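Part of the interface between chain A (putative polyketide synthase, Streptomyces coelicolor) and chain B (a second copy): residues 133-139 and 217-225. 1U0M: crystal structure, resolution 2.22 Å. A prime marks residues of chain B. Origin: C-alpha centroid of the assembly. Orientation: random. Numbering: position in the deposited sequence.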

# COMPACT_ATOMS: atom_id res chain seq x y z
N ASP A 133 -4.91 -15.30 12.55
CA ASP A 133 -6.31 -15.54 12.26
C ASP A 133 -6.48 -15.61 10.74
O ASP A 133 -6.06 -14.70 10.02
CB ASP A 133 -7.16 -14.37 12.78
CG ASP A 133 -6.52 -13.65 13.97
OD1 ASP A 133 -5.30 -13.37 13.94
OD2 ASP A 133 -7.26 -13.35 14.94
N SER A 134 -7.09 -16.68 10.25
CA SER A 134 -7.30 -16.84 8.81
C SER A 134 -8.23 -15.73 8.29
O SER A 134 -8.57 -15.70 7.10
CB SER A 134 -7.91 -18.22 8.53
OG SER A 134 -7.69 -18.62 7.19
N THR A 135 -8.62 -14.83 9.18
CA THR A 135 -9.51 -13.71 8.87
C THR A 135 -8.85 -12.36 9.04
O THR A 135 -9.47 -11.33 8.78
CB THR A 135 -10.77 -13.74 9.77
OG1 THR A 135 -10.37 -13.75 11.15
CG2 THR A 135 -11.59 -14.97 9.49
N THR A 136 -7.59 -12.35 9.47
CA THR A 136 -6.85 -11.11 9.69
C THR A 136 -6.80 -10.28 8.42
O THR A 136 -6.50 -10.79 7.35
CB THR A 136 -5.39 -11.39 10.12
OG1 THR A 136 -5.36 -12.51 11.00
CG2 THR A 136 -4.81 -10.17 10.83
N ARG A 137 -7.10 -8.99 8.54
CA ARG A 137 -7.08 -8.11 7.39
C ARG A 137 -5.65 -7.69 7.14
O ARG A 137 -4.90 -7.43 8.08
CB ARG A 137 -7.93 -6.86 7.63
CG ARG A 137 -8.89 -6.93 8.79
CD ARG A 137 -9.96 -7.99 8.62
NE ARG A 137 -10.85 -7.98 9.78
CZ ARG A 137 -11.59 -6.93 10.13
NH1 ARG A 137 -11.56 -5.82 9.41
NH2 ARG A 137 -12.36 -6.99 11.21
N GLN A 138 -5.28 -7.63 5.87
CA GLN A 138 -3.93 -7.22 5.49
C GLN A 138 -3.98 -5.79 4.95
O GLN A 138 -4.84 -5.44 4.15
CB GLN A 138 -3.39 -8.16 4.40
CG GLN A 138 -3.51 -9.62 4.76
CD GLN A 138 -3.63 -10.49 3.53
OE1 GLN A 138 -2.64 -10.78 2.85
NE2 GLN A 138 -4.85 -10.91 3.23
N ILE A 139 -3.06 -4.95 5.42
CA ILE A 139 -3.01 -3.57 4.94
C ILE A 139 -1.56 -3.24 4.61
O ILE A 139 -0.84 -2.65 5.43
CB ILE A 139 -3.55 -2.57 5.96
CG1 ILE A 139 -5.02 -2.86 6.24
CG2 ILE A 139 -3.44 -1.15 5.41
CD1 ILE A 139 -5.71 -1.82 7.09
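Chain B, residues 217-225: RNGSYLIPK

Chain A enters the contact through a type I beta turn, Asp133 to Thr136, and continues as a strand from Arg137, which still touches chain B through Arg137 and Gln138. The turn is closed by Thr136 N, which donates to Asp133 O at 2.9 Å. The hydroxyl Thr136 OG1 donates to the same Asp133 O at a very short 2.5 Å.

Chain B runs as an extended strand through Ser220′ and Tyr221′. Across residues 218 to 222, phi lies between -120° and -144° and psi between 110° and 176°. Ile223′ and Pro224′ continue in an open conformation with phi near -60°. Lys225′ then changes course, with phi and psi both near 50°. Arg217′, at the other end, has a positive phi of 92°.

The strand of chain B crosses the strand of chain A at 89°, almost a right angle. The two axes approach to 7.7 Å, too far apart for these strands to pair as neighbours in a sheet. The backbones come nearest at the turn instead. Thr135 CA lies 4.7 Å from Tyr221′ CA, and Ser134 CA lies 5.6 Å from Leu222′ CA.

One backbone hydrogen bond joins the chains here. Leu222′ N donates to Ser134 O at 3.1 Å, with an angle of 148° at the hydrogen. Beside it, Thr135 CA makes a CA-H...O contact with Ser220′ O at 3.4 Å. Ser134 O also lies 3.6 Å from Tyr221′ CA, so the chain B backbone passes close along the turn.

Ser134 is the most covered residue of chain A. Its side chain is t, and its OG gives a weak hydrogen bond to Leu222′ O at 3.2 Å. Ser134 thus meets both the amide and the carbonyl of Leu222′. The same OG is 3.9 Å from Tyr221′ CE2 and 4.1 Å from Pro224′ CG.

Ser220′ is the most covered residue of chain B, and its CA-to-CB bond points toward chain A. Its CB packs 4.1 Å from Arg137 CD. Ser220′ OG is hydrogen-bonded to water 1 (O) at 3.0 Å. The water accepts from Gln138 N at 3.0 Å and from Gln138 NE2 at 2.8 Å, and so bridges the two chains.

The CA-to-CB bond of Leu222′ also points toward chain A. Its CD2 lies 4.0 Å from Gln138 NE2. The CA-to-CB bond of Gln138 is sideways, but the end of the side chain comes nearer.

Arg137 NH1 approaches Asn218′ OD1 obliquely at 4.4 Å. This is too long for a hydrogen bond, and Asn218′ OD1 is buried without a partner in the model.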

# COMPACT_ATOMS: atom_id res chain seq x y z
N ARG B 217 -21.41 -4.69 7.45
CA ARG B 217 -20.62 -5.93 7.57
C ARG B 217 -19.68 -6.33 6.44
O ARG B 217 -20.08 -6.95 5.46
CB ARG B 217 -21.52 -7.14 7.88
CG ARG B 217 -21.16 -7.83 9.18
CD ARG B 217 -20.93 -9.33 9.00
NE ARG B 217 -20.08 -9.86 10.06
CZ ARG B 217 -20.40 -9.88 11.35
NH1 ARG B 217 -21.57 -9.38 11.75
NH2 ARG B 217 -19.54 -10.37 12.24
N ASN B 218 -18.40 -5.99 6.61
CA ASN B 218 -17.38 -6.34 5.63
C ASN B 218 -16.35 -7.21 6.33
O ASN B 218 -15.90 -6.89 7.43
CB ASN B 218 -16.71 -5.07 5.10
CG ASN B 218 -15.82 -4.42 6.13
OD1 ASN B 218 -14.80 -4.97 6.53
ND2 ASN B 218 -16.20 -3.23 6.57
N GLY B 219 -15.97 -8.32 5.71
CA GLY B 219 -15.00 -9.20 6.32
C GLY B 219 -13.92 -9.62 5.34
O GLY B 219 -13.99 -9.28 4.16
N SER B 220 -12.93 -10.36 5.82
CA SER B 220 -11.84 -10.82 4.95
C SER B 220 -11.45 -12.26 5.24
O SER B 220 -11.59 -12.74 6.36
CB SER B 220 -10.61 -9.93 5.11
OG SER B 220 -9.50 -10.51 4.44
N TYR B 221 -10.93 -12.93 4.21
CA TYR B 221 -10.50 -14.31 4.34
C TYR B 221 -9.26 -14.60 3.51
O TYR B 221 -9.09 -14.07 2.41
CB TYR B 221 -11.65 -15.25 3.93
CG TYR B 221 -11.28 -16.71 3.98
CD1 TYR B 221 -10.74 -17.36 2.87
CD2 TYR B 221 -11.42 -17.45 5.16
CE1 TYR B 221 -10.35 -18.70 2.92
CE2 TYR B 221 -11.03 -18.79 5.23
CZ TYR B 221 -10.50 -19.40 4.11
OH TYR B 221 -10.10 -20.72 4.17
N LEU B 222 -8.39 -15.46 4.03
CA LEU B 222 -7.15 -15.82 3.35
C LEU B 222 -7.03 -17.32 3.19
O LEU B 222 -6.86 -18.04 4.17
CB LEU B 222 -5.96 -15.29 4.17
CG LEU B 222 -4.50 -15.32 3.67
CD1 LEU B 222 -3.97 -16.74 3.68
CD2 LEU B 222 -4.43 -14.73 2.27
N ILE B 223 -7.15 -17.81 1.95
CA ILE B 223 -7.03 -19.25 1.70
C ILE B 223 -5.62 -19.67 2.06
O ILE B 223 -4.65 -19.16 1.50
CB ILE B 223 -7.27 -19.62 0.22
CG1 ILE B 223 -8.56 -18.99 -0.30
CG2 ILE B 223 -7.36 -21.13 0.10
CD1 ILE B 223 -8.86 -19.34 -1.75
N PRO B 224 -5.48 -20.61 3.01
CA PRO B 224 -4.20 -21.14 3.49
C PRO B 224 -3.28 -21.73 2.45
O PRO B 224 -3.72 -22.40 1.51
CB PRO B 224 -4.63 -22.19 4.51
CG PRO B 224 -5.92 -21.65 5.03
CD PRO B 224 -6.60 -21.20 3.76
N LYS B 225 -1.99 -21.47 2.63
CA LYS B 225 -0.94 -21.99 1.76
C LYS B 225 -1.16 -21.81 0.26
O LYS B 225 -1.05 -22.76 -0.51
CB LYS B 225 -0.71 -23.46 2.09
CG LYS B 225 -0.34 -23.66 3.54
CD LYS B 225 -0.81 -25.01 4.07
CE LYS B 225 -1.28 -24.88 5.52
NZ LYS B 225 -1.86 -26.15 6.03
O HOH W 1 -6.95 -9.10 3.85